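Local coordinates for Non-structural protein 3 (Porcine deltacoronavirus, PDB 6LN0) that probably cleaves the viral polyprotein as a papain-like cysteine protease and also carries a macro domain, the kind of fold that binds ADP-ribose in related proteins, at residues A[211-216]-A[226-231]; A[222-225]-A[230-233]; A[268-273]-A[285-290]; A[301-306]-A[317-322]. One frame throughout, in Å; residues are numbered along the deposited sequence.

Contact 1: residues A[211-216]-A[226-231]; sequences LEVTEE and LNLQQY
V213 and L228 meet tip to tip across this buried contact. CD1 of L228 sits against both methyls of V213, 3.9 Å from CG1 and the same from CG2, so one leucine methyl rests on the open fork of the valine. The leucine gets there by running out extended, with CG beside its backbone N (chi1 -68°) and CD1 continuing the chain. A looser second touch lies alongside: CD2 of L211 stands 4.4 Å from CD2 of Y231, at the edge of the ring and near its plane. Behind these four side chains, the backbone sets their places. V213 is the centre of an inverse gamma turn, closed by a weak bond from T214 N to E212 O, and T214 then N-caps helix 215-223 through V217 N. Helix 228-237 starts with a capping box: Q230 N bonds almost straight to N227 OD1 at 3.0 Å (175°), and N227 N returns the favour to Q230 OE1 at 3.1 Å, in the carbonyl plane on a lone pair. F195 and F200 add aromatic cover to V213 and L228. The contact thus packs the end of strand 209-212, part of a four-stranded sheet consistent with the ubiquitin-like domain of these proteases, against helix 228-237, while helix 215-223 lies against Y231 through V217, Q220 and A221.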
loop_
_atom_site.group_PDB
_atom_site.type_symbol
_atom_site.label_atom_id
_atom_site.label_comp_id
_atom_site.label_asym_id
_atom_site.label_seq_id
_atom_site.Cartn_x
_atom_site.Cartn_y
_atom_site.Cartn_z
ATOM N N LEU A 211 -3.445 0.459 0.324
ATOM C CA LEU A 211 -3.759 -0.961 0.376
ATOM C C LEU A 211 -2.671 -1.653 1.195
ATOM O O LEU A 211 -1.480 -1.542 0.882
ATOM C CB LEU A 211 -3.848 -1.549 -1.035
ATOM C CG LEU A 211 -4.346 -2.994 -1.173
ATOM C CD1 LEU A 211 -5.789 -3.151 -0.672
ATOM C CD2 LEU A 211 -4.243 -3.465 -2.608
ATOM N N GLU A 212 -3.075 -2.326 2.262
ATOM C CA GLU A 212 -2.176 -3.176 3.024
ATOM C C GLU A 212 -2.142 -4.528 2.343
ATOM O O GLU A 212 -3.095 -5.302 2.431
ATOM C CB GLU A 212 -2.658 -3.297 4.461
ATOM C CG GLU A 212 -2.029 -4.454 5.229
ATOM C CD GLU A 212 -1.826 -4.119 6.699
ATOM O OE1 GLU A 212 -2.249 -3.004 7.103
ATOM O OE2 GLU A 212 -1.235 -4.964 7.432
ATOM N N VAL A 213 -1.067 -4.819 1.637
ATOM C CA VAL A 213 -1.052 -6.038 0.842
ATOM C C VAL A 213 -0.683 -7.219 1.732
ATOM O O VAL A 213 0.493 -7.554 1.893
ATOM C CB VAL A 213 -0.113 -5.885 -0.366
ATOM C CG1 VAL A 213 -0.025 -7.190 -1.169
ATOM C CG2 VAL A 213 -0.597 -4.733 -1.239
ATOM N N THR A 214 -1.692 -7.830 2.348
ATOM C CA THR A 214 -1.469 -9.026 3.138
ATOM C C THR A 214 -1.311 -10.201 2.188
ATOM O O THR A 214 -1.261 -10.035 0.967
ATOM C CB THR A 214 -2.611 -9.264 4.111
ATOM O OG1 THR A 214 -3.801 -9.590 3.379
ATOM C CG2 THR A 214 -2.828 -8.054 4.987
ATOM N N GLU A 215 -1.229 -11.413 2.723
ATOM C CA GLU A 215 -1.185 -12.561 1.827
ATOM C C GLU A 215 -2.580 -12.974 1.386
ATOM O O GLU A 215 -2.726 -13.599 0.331
ATOM C CB GLU A 215 -0.440 -13.739 2.483
ATOM C CG GLU A 215 1.085 -13.742 2.208
ATOM C CD GLU A 215 1.500 -14.569 0.972
ATOM O OE1 GLU A 215 2.406 -14.134 0.218
ATOM O OE2 GLU A 215 0.929 -15.663 0.758
ATOM N N GLU A 216 -3.603 -12.612 2.162
ATOM C CA GLU A 216 -4.979 -12.767 1.707
ATOM C C GLU A 216 -5.274 -11.861 0.509
ATOM O O GLU A 216 -5.996 -12.259 -0.419
ATOM C CB GLU A 216 -5.931 -12.471 2.858
ATOM C CG GLU A 216 -7.311 -13.064 2.669
ATOM C CD GLU A 216 -8.330 -12.488 3.646
ATOM O OE1 GLU A 216 -8.390 -11.241 3.793
ATOM O OE2 GLU A 216 -9.066 -13.287 4.273
ATOM N N LEU A 226 -5.597 -10.836 -11.430
ATOM C CA LEU A 226 -5.206 -9.439 -11.499
ATOM C C LEU A 226 -3.877 -9.246 -10.794
ATOM O O LEU A 226 -3.626 -9.857 -9.755
ATOM C CB LEU A 226 -6.263 -8.525 -10.868
ATOM C CG LEU A 226 -7.739 -8.778 -11.162
ATOM C CD1 LEU A 226 -8.580 -7.824 -10.330
ATOM C CD2 LEU A 226 -8.062 -8.645 -12.652
ATOM N N ASN A 227 -3.028 -8.392 -11.354
ATOM C CA ASN A 227 -1.954 -7.834 -10.548
ATOM C C ASN A 227 -2.535 -6.792 -9.596
ATOM O O ASN A 227 -3.749 -6.574 -9.541
ATOM C CB ASN A 227 -0.852 -7.249 -11.430
ATOM C CG ASN A 227 -1.320 -6.095 -12.304
ATOM O OD1 ASN A 227 -1.924 -5.126 -11.831
ATOM N ND2 ASN A 227 -0.975 -6.165 -13.583
ATOM N N LEU A 228 -1.659 -6.116 -8.852
ATOM C CA LEU A 228 -2.127 -5.294 -7.739
ATOM C C LEU A 228 -2.702 -3.967 -8.206
ATOM O O LEU A 228 -3.648 -3.459 -7.594
ATOM C CB LEU A 228 -0.992 -5.050 -6.745
ATOM C CG LEU A 228 -0.536 -6.288 -5.975
ATOM C CD1 LEU A 228 0.384 -5.897 -4.827
ATOM C CD2 LEU A 228 -1.719 -7.074 -5.462
ATOM N N GLN A 229 -2.105 -3.357 -9.236
ATOM C CA GLN A 229 -2.722 -2.197 -9.866
ATOM C C GLN A 229 -4.164 -2.513 -10.246
ATOM O O GLN A 229 -5.101 -1.799 -9.865
ATOM C CB GLN A 229 -1.939 -1.782 -11.114
ATOM C CG GLN A 229 -0.620 -1.107 -10.855
ATOM C CD GLN A 229 0.556 -2.077 -10.869
ATOM O OE1 GLN A 229 0.503 -3.162 -10.263
ATOM N NE2 GLN A 229 1.627 -1.693 -11.562
ATOM N N GLN A 230 -4.355 -3.611 -10.979
ATOM C CA GLN A 230 -5.693 -4.005 -11.372
ATOM C C GLN A 230 -6.555 -4.289 -10.157
ATOM O O GLN A 230 -7.742 -3.948 -10.135
ATOM C CB GLN A 230 -5.629 -5.222 -12.288
ATOM C CG GLN A 230 -4.799 -4.987 -13.523
ATOM C CD GLN A 230 -4.754 -6.201 -14.411
ATOM O OE1 GLN A 230 -4.248 -7.249 -14.013
ATOM N NE2 GLN A 230 -5.303 -6.077 -15.621
ATOM N N TYR A 231 -5.981 -4.908 -9.132
ATOM C CA TYR A 231 -6.804 -5.292 -7.997
ATOM C C TYR A 231 -7.342 -4.059 -7.284
ATOM O O TYR A 231 -8.496 -4.034 -6.852
ATOM C CB TYR A 231 -6.001 -6.175 -7.039
ATOM C CG TYR A 231 -6.856 -6.795 -5.974
ATOM C CD1 TYR A 231 -7.828 -7.718 -6.297
ATOM C CD2 TYR A 231 -6.720 -6.422 -4.655
ATOM C CE1 TYR A 231 -8.630 -8.262 -5.327
ATOM C CE2 TYR A 231 -7.518 -6.964 -3.678
ATOM C CZ TYR A 231 -8.452 -7.883 -4.005
ATOM O OH TYR A 231 -9.239 -8.414 -3.011
#

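Contact 2: residues A[222-225]-A[230-233]; sequences KELD and QYCV
L224 and Y231 join two consecutive helices, 215-223 and 228-237, across the short connection between them, in what is probably the helical thumb of the papain-like protease. The first helix closes with a Schellman motif: D225 takes a positive phi of 66° and its N bonds back to K222 O at 3.2 Å, turning the chain toward the next helix. L224 is the side chain to follow. Its CB leaves the backbone toward helix 228-237 but stays 5.4 Å from CE1 of Y231. CG comes little closer. There the branches part: CD1, anti to CA (chi2 -176°), reaches the ring and stops 4.3 Å from CE1, at the edge and near the plane, whereas CD2 turns off and lies well over 6 Å from that same carbon. I280 and L283 of helix 278-287 pack against this leucine too, so it is shared among three helices. Y231 holds CG anti to its backbone N (chi1 -170°), which brings the CE1 edge of the ring to the leucine. The backbone around the turn is tied outward as well, L224 O accepting from W298 NE1 and E223 O from R277 NH1. At the turn itself, Q230 approaches D225 as one acceptor facing another: OE1 lies 4.0 Å from D225 O.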
loop_
_atom_site.group_PDB
_atom_site.type_symbol
_atom_site.label_atom_id
_atom_site.label_comp_id
_atom_site.label_asym_id
_atom_site.label_seq_id
_atom_site.Cartn_x
_atom_site.Cartn_y
_atom_site.Cartn_z
ATOM N N LYS A 222 -4.816 -13.027 -7.230
ATOM C CA LYS A 222 -4.478 -14.129 -8.120
ATOM C C LYS A 222 -5.695 -15.001 -8.425
ATOM O O LYS A 222 -5.796 -15.546 -9.530
ATOM C CB LYS A 222 -3.326 -14.969 -7.546
ATOM C CG LYS A 222 -1.913 -14.391 -7.822
ATOM C CD LYS A 222 -1.565 -13.239 -6.824
ATOM C CE LYS A 222 -0.429 -12.305 -7.265
ATOM N NZ LYS A 222 -0.811 -11.381 -8.398
ATOM N N GLU A 223 -6.640 -15.126 -7.492
ATOM C CA GLU A 223 -7.852 -15.862 -7.820
ATOM C C GLU A 223 -8.612 -15.197 -8.962
ATOM O O GLU A 223 -9.268 -15.882 -9.759
ATOM C CB GLU A 223 -8.740 -15.979 -6.589
ATOM C CG GLU A 223 -8.590 -17.307 -5.879
ATOM C CD GLU A 223 -9.812 -17.670 -5.052
ATOM O OE1 GLU A 223 -10.828 -16.948 -5.148
ATOM O OE2 GLU A 223 -9.760 -18.679 -4.308
ATOM N N LEU A 224 -8.519 -13.869 -9.052
ATOM C CA LEU A 224 -9.199 -13.046 -10.043
ATOM C C LEU A 224 -8.335 -12.741 -11.259
ATOM O O LEU A 224 -8.804 -12.047 -12.165
ATOM C CB LEU A 224 -9.652 -11.722 -9.407
ATOM C CG LEU A 224 -10.828 -11.813 -8.440
ATOM C CD1 LEU A 224 -11.251 -10.435 -7.941
ATOM C CD2 LEU A 224 -11.995 -12.516 -9.090
ATOM N N ASP A 225 -7.082 -13.213 -11.275
ATOM C CA ASP A 225 -6.150 -13.005 -12.385
ATOM C C ASP A 225 -5.764 -11.540 -12.536
ATOM O O ASP A 225 -5.629 -11.039 -13.654
ATOM C CB ASP A 225 -6.720 -13.520 -13.707
ATOM C CG ASP A 225 -6.237 -14.883 -14.049
ATOM O OD1 ASP A 225 -5.554 -15.480 -13.189
ATOM O OD2 ASP A 225 -6.547 -15.358 -15.174
ATOM N N GLN A 230 -4.355 -3.611 -10.979
ATOM C CA GLN A 230 -5.693 -4.005 -11.372
ATOM C C GLN A 230 -6.555 -4.289 -10.157
ATOM O O GLN A 230 -7.742 -3.948 -10.135
ATOM C CB GLN A 230 -5.629 -5.222 -12.288
ATOM C CG GLN A 230 -4.799 -4.987 -13.523
ATOM C CD GLN A 230 -4.754 -6.201 -14.411
ATOM O OE1 GLN A 230 -4.248 -7.249 -14.013
ATOM N NE2 GLN A 230 -5.303 -6.077 -15.621
ATOM N N TYR A 231 -5.981 -4.908 -9.132
ATOM C CA TYR A 231 -6.804 -5.292 -7.997
ATOM C C TYR A 231 -7.342 -4.059 -7.284
ATOM O O TYR A 231 -8.496 -4.034 -6.852
ATOM C CB TYR A 231 -6.001 -6.175 -7.039
ATOM C CG TYR A 231 -6.856 -6.795 -5.974
ATOM C CD1 TYR A 231 -7.828 -7.718 -6.297
ATOM C CD2 TYR A 231 -6.720 -6.422 -4.655
ATOM C CE1 TYR A 231 -8.630 -8.262 -5.327
ATOM C CE2 TYR A 231 -7.518 -6.964 -3.678
ATOM C CZ TYR A 231 -8.452 -7.883 -4.005
ATOM O OH TYR A 231 -9.239 -8.414 -3.011
ATOM N N CYS A 232 -6.518 -3.019 -7.168
ATOM C CA CYS A 232 -6.970 -1.764 -6.584
ATOM C C CYS A 232 -8.112 -1.187 -7.385
ATOM O O CYS A 232 -9.157 -0.818 -6.820
ATOM C CB CYS A 232 -5.815 -0.767 -6.542
ATOM S SG CYS A 232 -4.677 -1.012 -5.211
ATOM N N VAL A 233 -7.925 -1.103 -8.711
ATOM C CA VAL A 233 -8.995 -0.638 -9.572
ATOM C C VAL A 233 -10.251 -1.459 -9.323
ATOM O O VAL A 233 -11.367 -0.924 -9.218
ATOM C CB VAL A 233 -8.561 -0.714 -11.044
ATOM C CG1 VAL A 233 -9.754 -0.430 -11.970
ATOM C CG2 VAL A 233 -7.365 0.222 -11.331
#

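Contact 3: residues A[268-273]-A[285-290]; sequences LFQNTA and REYLNG
Q270 reaches from the end of helix 260-270 to Y287 and L288 near the end of helix 278-287; this is packing inside the papain-like protease domain. Along the second segment, E286, near its start, forms a salt bridge with R294, while its carbonyl O takes N289 N at 2.8 Å. Y287 follows, its CB pointing toward the first segment. CE1 of its ring lies 4.3 Å from Q270 NE2, which stands at the ring edge near its plane and is therefore not placed for an amide-to-face interaction. Both polar ends are held by a third party: Q270 NE2 and Y287 OH each hydrogen-bond to M251 O, so one carbonyl of strand 250-253 fixes the two side chains beside each other. L288 is next, and its CD2 closes to 3.3 Å of Q270 OE1. The two chains slide past each other in opposite directions here, the glutamine extended beyond CG, and its flat amide end lying alongside the leucine methyl. Y287 to G290 form a type I turn, and G290, at a positive phi of 114°, completes a Schellman motif. The first segment has its own closing device: F269 O accepts twice, from T272 N at 2.9 Å and from T272 OG1 at 3.0 Å, the latter in the carbonyl plane on a lone pair, with that hydroxyl 4.3 Å above the F269 ring and offset toward its rim.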
loop_
_atom_site.group_PDB
_atom_site.type_symbol
_atom_site.label_atom_id
_atom_site.label_comp_id
_atom_site.label_asym_id
_atom_site.label_seq_id
_atom_site.Cartn_x
_atom_site.Cartn_y
_atom_site.Cartn_z
ATOM N N LEU A 268 -23.406 -11.162 -25.396
ATOM C CA LEU A 268 -22.910 -12.265 -26.218
ATOM C C LEU A 268 -22.628 -13.495 -25.362
ATOM O O LEU A 268 -23.061 -14.606 -25.685
ATOM C CB LEU A 268 -21.647 -11.839 -26.962
ATOM C CG LEU A 268 -21.028 -12.854 -27.906
ATOM C CD1 LEU A 268 -21.989 -13.213 -29.026
ATOM C CD2 LEU A 268 -19.743 -12.271 -28.475
ATOM N N PHE A 269 -21.913 -13.306 -24.247
ATOM C CA PHE A 269 -21.522 -14.450 -23.433
ATOM C C PHE A 269 -22.749 -15.203 -22.942
ATOM O O PHE A 269 -22.784 -16.438 -22.972
ATOM C CB PHE A 269 -20.643 -14.020 -22.241
ATOM C CG PHE A 269 -20.202 -15.178 -21.400
ATOM C CD1 PHE A 269 -20.985 -15.630 -20.350
ATOM C CD2 PHE A 269 -19.058 -15.880 -21.723
ATOM C CE1 PHE A 269 -20.614 -16.739 -19.623
ATOM C CE2 PHE A 269 -18.682 -16.997 -20.997
ATOM C CZ PHE A 269 -19.449 -17.414 -19.937
ATOM N N GLN A 270 -23.771 -14.472 -22.500
ATOM C CA GLN A 270 -24.994 -15.110 -22.033
ATOM C C GLN A 270 -25.644 -15.977 -23.106
ATOM O O GLN A 270 -26.367 -16.918 -22.761
ATOM C CB GLN A 270 -25.978 -14.045 -21.537
ATOM C CG GLN A 270 -25.571 -13.410 -20.206
ATOM C CD GLN A 270 -26.599 -12.428 -19.685
ATOM O OE1 GLN A 270 -27.531 -12.810 -18.976
ATOM N NE2 GLN A 270 -26.443 -11.150 -20.046
ATOM N N ASN A 271 -25.395 -15.700 -24.391
ATOM C CA ASN A 271 -25.944 -16.513 -25.467
ATOM C C ASN A 271 -24.991 -17.595 -25.942
ATOM O O ASN A 271 -25.174 -18.116 -27.045
ATOM C CB ASN A 271 -26.368 -15.634 -26.648
ATOM C CG ASN A 271 -27.733 -15.006 -26.427
ATOM O OD1 ASN A 271 -27.839 -13.800 -26.190
ATOM N ND2 ASN A 271 -28.777 -15.830 -26.445
ATOM N N THR A 272 -23.975 -17.927 -25.158
ATOM C CA THR A 272 -23.181 -19.120 -25.405
ATOM C C THR A 272 -23.492 -20.160 -24.337
ATOM O O THR A 272 -24.339 -19.966 -23.464
ATOM C CB THR A 272 -21.688 -18.821 -25.406
ATOM O OG1 THR A 272 -21.248 -18.794 -24.051
ATOM C CG2 THR A 272 -21.410 -17.492 -26.048
ATOM N N ALA A 273 -22.788 -21.281 -24.407
ATOM C CA ALA A 273 -23.047 -22.391 -23.508
ATOM C C ALA A 273 -21.929 -22.581 -22.499
ATOM O O ALA A 273 -21.889 -23.612 -21.823
ATOM C CB ALA A 273 -23.260 -23.672 -24.312
ATOM N N ARG A 285 -22.917 -15.306 -10.982
ATOM C CA ARG A 285 -24.225 -15.598 -10.411
ATOM C C ARG A 285 -24.736 -14.437 -9.552
ATOM O O ARG A 285 -25.952 -14.257 -9.429
ATOM C CB ARG A 285 -24.177 -16.928 -9.652
ATOM C CG ARG A 285 -24.149 -18.130 -10.627
ATOM C CD ARG A 285 -24.455 -19.487 -9.982
ATOM N NE ARG A 285 -23.590 -19.780 -8.837
ATOM C CZ ARG A 285 -23.318 -21.008 -8.398
ATOM N NH1 ARG A 285 -23.831 -22.063 -9.018
ATOM N NH2 ARG A 285 -22.527 -21.185 -7.345
ATOM N N GLU A 286 -23.852 -13.594 -9.009
ATOM C CA GLU A 286 -24.338 -12.349 -8.418
ATOM C C GLU A 286 -24.978 -11.468 -9.482
ATOM O O GLU A 286 -26.141 -11.069 -9.361
ATOM C CB GLU A 286 -23.210 -11.597 -7.715
ATOM C CG GLU A 286 -22.877 -12.175 -6.376
ATOM C CD GLU A 286 -21.753 -11.442 -5.657
ATOM O OE1 GLU A 286 -21.515 -10.237 -5.928
ATOM O OE2 GLU A 286 -21.113 -12.083 -4.793
ATOM N N TYR A 287 -24.222 -11.148 -10.532
ATOM C CA TYR A 287 -24.747 -10.323 -11.615
ATOM C C TYR A 287 -26.092 -10.845 -12.109
ATOM O O TYR A 287 -27.051 -10.079 -12.261
ATOM C CB TYR A 287 -23.727 -10.273 -12.757
ATOM C CG TYR A 287 -24.200 -9.613 -14.042
ATOM C CD1 TYR A 287 -24.935 -10.323 -14.999
ATOM C CD2 TYR A 287 -23.881 -8.296 -14.320
ATOM C CE1 TYR A 287 -25.352 -9.715 -16.173
ATOM C CE2 TYR A 287 -24.288 -7.697 -15.502
ATOM C CZ TYR A 287 -25.018 -8.405 -16.407
ATOM O OH TYR A 287 -25.416 -7.782 -17.563
ATOM N N LEU A 288 -26.185 -12.154 -12.358
ATOM C CA LEU A 288 -27.424 -12.707 -12.896
ATOM C C LEU A 288 -28.588 -12.597 -11.920
ATOM O O LEU A 288 -29.735 -12.825 -12.324
ATOM C CB LEU A 288 -27.235 -14.170 -13.292
ATOM C CG LEU A 288 -26.562 -14.472 -14.632
ATOM C CD1 LEU A 288 -26.588 -15.981 -14.902
ATOM C CD2 LEU A 288 -27.181 -13.698 -15.789
ATOM N N ASN A 289 -28.325 -12.247 -10.661
ATOM C CA ASN A 289 -29.367 -12.106 -9.657
ATOM C C ASN A 289 -29.590 -10.666 -9.212
ATOM O O ASN A 289 -30.411 -10.433 -8.323
ATOM C CB ASN A 289 -29.042 -12.982 -8.440
ATOM C CG ASN A 289 -29.307 -14.453 -8.703
ATOM O OD1 ASN A 289 -29.780 -14.828 -9.779
ATOM N ND2 ASN A 289 -29.002 -15.293 -7.728
ATOM N N GLY A 290 -28.882 -9.697 -9.790
ATOM C CA GLY A 290 -29.104 -8.297 -9.479
ATOM C C GLY A 290 -27.965 -7.584 -8.785
ATOM O O GLY A 290 -28.124 -6.401 -8.454
#

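Contact 4: residues A[301-306]-A[317-322]; sequences ASTNRR and ISLLVS
S302 and L319 bring the two backbones to their nearest approach, 7.7 Å from CA to CA, where helix 293-302 gives way to a loop beside helix 313-322. The small serine side chain lets the leucine methyls come close. Its CB fits into the fork of the leucine, 3.6 Å from CD1 and equally 3.6 Å from CD2, so both methyls straddle a single carbon. With CG of L319 anti to the backbone N (chi1 167°), both methyls come to lie against the serine CB. The hydroxyl lies a little farther off: S302 OG is 4.0 Å from L319 CD1, and it is bonded back to W298 O one turn earlier in its own helix, which leaves the methylene as the apolar surface for the leucine. T303 adds a loose touch from its methyl, CG2 to L319 CD2 at 4.5 Å; its OG1 likewise bonds back, to I299 O. The chain leaves helical angles at T303, N304 follows with a positive phi, and R305 NH2 ties this loop to Q315 OE1 at the earlier part of helix 313-322. W298 also packs on L319 and, with I299, on L320. On other sides, helix 313-322 sets I317 against L268 and F269 of helix 260-270 and against V378 and I380 of strand 376-383, so the contact joins helix 293-302 to a helix that itself rests on the neighbouring sheet.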
loop_
_atom_site.group_PDB
_atom_site.type_symbol
_atom_site.label_atom_id
_atom_site.label_comp_id
_atom_site.label_asym_id
_atom_site.label_seq_id
_atom_site.Cartn_x
_atom_site.Cartn_y
_atom_site.Cartn_z
ATOM N N ALA A 301 -11.287 -3.950 -14.429
ATOM C CA ALA A 301 -9.899 -4.100 -13.977
ATOM C C ALA A 301 -9.121 -5.073 -14.860
ATOM O O ALA A 301 -7.921 -4.889 -15.089
ATOM C CB ALA A 301 -9.855 -4.567 -12.520
ATOM N N SER A 302 -9.778 -6.127 -15.349
ATOM C CA SER A 302 -9.088 -7.074 -16.221
ATOM C C SER A 302 -8.727 -6.457 -17.573
ATOM O O SER A 302 -7.724 -6.856 -18.175
ATOM C CB SER A 302 -9.942 -8.327 -16.433
ATOM O OG SER A 302 -10.221 -8.968 -15.200
ATOM N N THR A 303 -9.523 -5.505 -18.077
ATOM C CA THR A 303 -9.251 -4.892 -19.374
ATOM C C THR A 303 -8.647 -3.499 -19.242
ATOM O O THR A 303 -8.493 -2.804 -20.247
ATOM C CB THR A 303 -10.524 -4.857 -20.253
ATOM O OG1 THR A 303 -11.553 -4.084 -19.635
ATOM C CG2 THR A 303 -11.076 -6.235 -20.454
ATOM N N ASN A 304 -8.277 -3.086 -18.026
ATOM C CA ASN A 304 -7.523 -1.853 -17.807
ATOM C C ASN A 304 -8.304 -0.634 -18.298
ATOM O O ASN A 304 -7.799 0.210 -19.033
ATOM C CB ASN A 304 -6.143 -1.928 -18.462
ATOM C CG ASN A 304 -5.301 -3.033 -17.888
ATOM O OD1 ASN A 304 -4.978 -3.014 -16.712
ATOM N ND2 ASN A 304 -4.949 -4.007 -18.707
ATOM N N ARG A 305 -9.551 -0.543 -17.871
ATOM C CA ARG A 305 -10.379 0.609 -18.161
ATOM C C ARG A 305 -10.814 1.244 -16.856
ATOM O O ARG A 305 -10.783 0.614 -15.799
ATOM C CB ARG A 305 -11.626 0.223 -18.970
ATOM C CG ARG A 305 -11.319 -0.561 -20.204
ATOM C CD ARG A 305 -10.579 0.298 -21.199
ATOM N NE ARG A 305 -10.401 -0.439 -22.440
ATOM C CZ ARG A 305 -9.745 0.028 -23.494
ATOM N NH1 ARG A 305 -9.200 1.241 -23.441
ATOM N NH2 ARG A 305 -9.638 -0.715 -24.595
ATOM N N ARG A 306 -11.256 2.488 -16.946
ATOM C CA ARG A 306 -11.916 3.144 -15.835
ATOM C C ARG A 306 -13.345 3.482 -16.231
ATOM O O ARG A 306 -13.632 3.786 -17.390
ATOM C CB ARG A 306 -11.163 4.400 -15.405
ATOM C CG ARG A 306 -9.658 4.188 -15.241
ATOM C CD ARG A 306 -9.342 3.045 -14.263
ATOM N NE ARG A 306 -9.914 3.264 -12.930
ATOM C CZ ARG A 306 -9.308 3.926 -11.941
ATOM N NH1 ARG A 306 -8.099 4.444 -12.121
ATOM N NH2 ARG A 306 -9.917 4.065 -10.768
ATOM N N ILE A 317 -15.413 -10.014 -24.444
ATOM C CA ILE A 317 -15.844 -11.377 -24.730
ATOM C C ILE A 317 -14.659 -12.336 -24.674
ATOM O O ILE A 317 -14.807 -13.496 -24.270
ATOM C CB ILE A 317 -16.599 -11.469 -26.081
ATOM C CG1 ILE A 317 -17.146 -12.876 -26.237
ATOM C CG2 ILE A 317 -15.704 -11.171 -27.282
ATOM C CD1 ILE A 317 -18.073 -13.267 -25.109
ATOM N N SER A 318 -13.471 -11.870 -25.046
ATOM C CA SER A 318 -12.307 -12.740 -24.983
ATOM C C SER A 318 -11.890 -12.995 -23.539
ATOM O O SER A 318 -11.457 -14.103 -23.198
ATOM C CB SER A 318 -11.160 -12.137 -25.782
ATOM O OG SER A 318 -9.917 -12.609 -25.278
ATOM N N LEU A 319 -12.025 -11.986 -22.673
ATOM C CA LEU A 319 -11.776 -12.185 -21.249
ATOM C C LEU A 319 -12.733 -13.213 -20.661
ATOM O O LEU A 319 -12.312 -14.147 -19.972
ATOM C CB LEU A 319 -11.903 -10.860 -20.502
ATOM C CG LEU A 319 -11.961 -11.055 -18.991
ATOM C CD1 LEU A 319 -10.564 -11.249 -18.474
ATOM C CD2 LEU A 319 -12.629 -9.866 -18.338
ATOM N N LEU A 320 -14.028 -13.071 -20.940
ATOM C CA LEU A 320 -15.011 -13.984 -20.370
ATOM C C LEU A 320 -14.779 -15.409 -20.839
ATOM O O LEU A 320 -14.771 -16.346 -20.029
ATOM C CB LEU A 320 -16.420 -13.528 -20.737
ATOM C CG LEU A 320 -16.764 -12.115 -20.260
ATOM C CD1 LEU A 320 -18.218 -11.793 -20.629
ATOM C CD2 LEU A 320 -16.487 -11.936 -18.743
ATOM N N VAL A 321 -14.574 -15.590 -22.152
ATOM C CA VAL A 321 -14.469 -16.934 -22.727
ATOM C C VAL A 321 -13.230 -17.655 -22.199
ATOM O O VAL A 321 -13.279 -18.842 -21.856
ATOM C CB VAL A 321 -14.477 -16.861 -24.269
ATOM C CG1 VAL A 321 -13.940 -18.147 -24.862
ATOM C CG2 VAL A 321 -15.873 -16.583 -24.780
ATOM N N SER A 322 -12.109 -16.953 -22.107
ATOM C CA SER A 322 -10.906 -17.595 -21.597
ATOM C C SER A 322 -10.985 -17.931 -20.105
ATOM O O SER A 322 -10.178 -18.737 -19.633
ATOM C CB SER A 322 -9.692 -16.718 -21.852
ATOM O OG SER A 322 -9.763 -15.619 -21.002
#

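Contacts 1 and 2 are nearly one unit: their centres are 7 Å apart, they share Q230 and Y231, and L211 CD2 of the first touches C232 SG of the second at 3.6 Å. Contact 4 lies 11 Å from contact 2, centre to centre, and is linked to it by a probable hydrogen bond, Q230 NE2 to N304 OD1 at 3.3 Å. From there the chain of packing continues to contact 3, its centre 15 Å from that of contact 4, through L268 CD2 and I317 CG1, 3.5 Å apart. Contacts 1 and 3 are separate, with about 13 Å between nearest atoms. None of the four includes the zinc-binding cysteines C334, C335, C360 and C363.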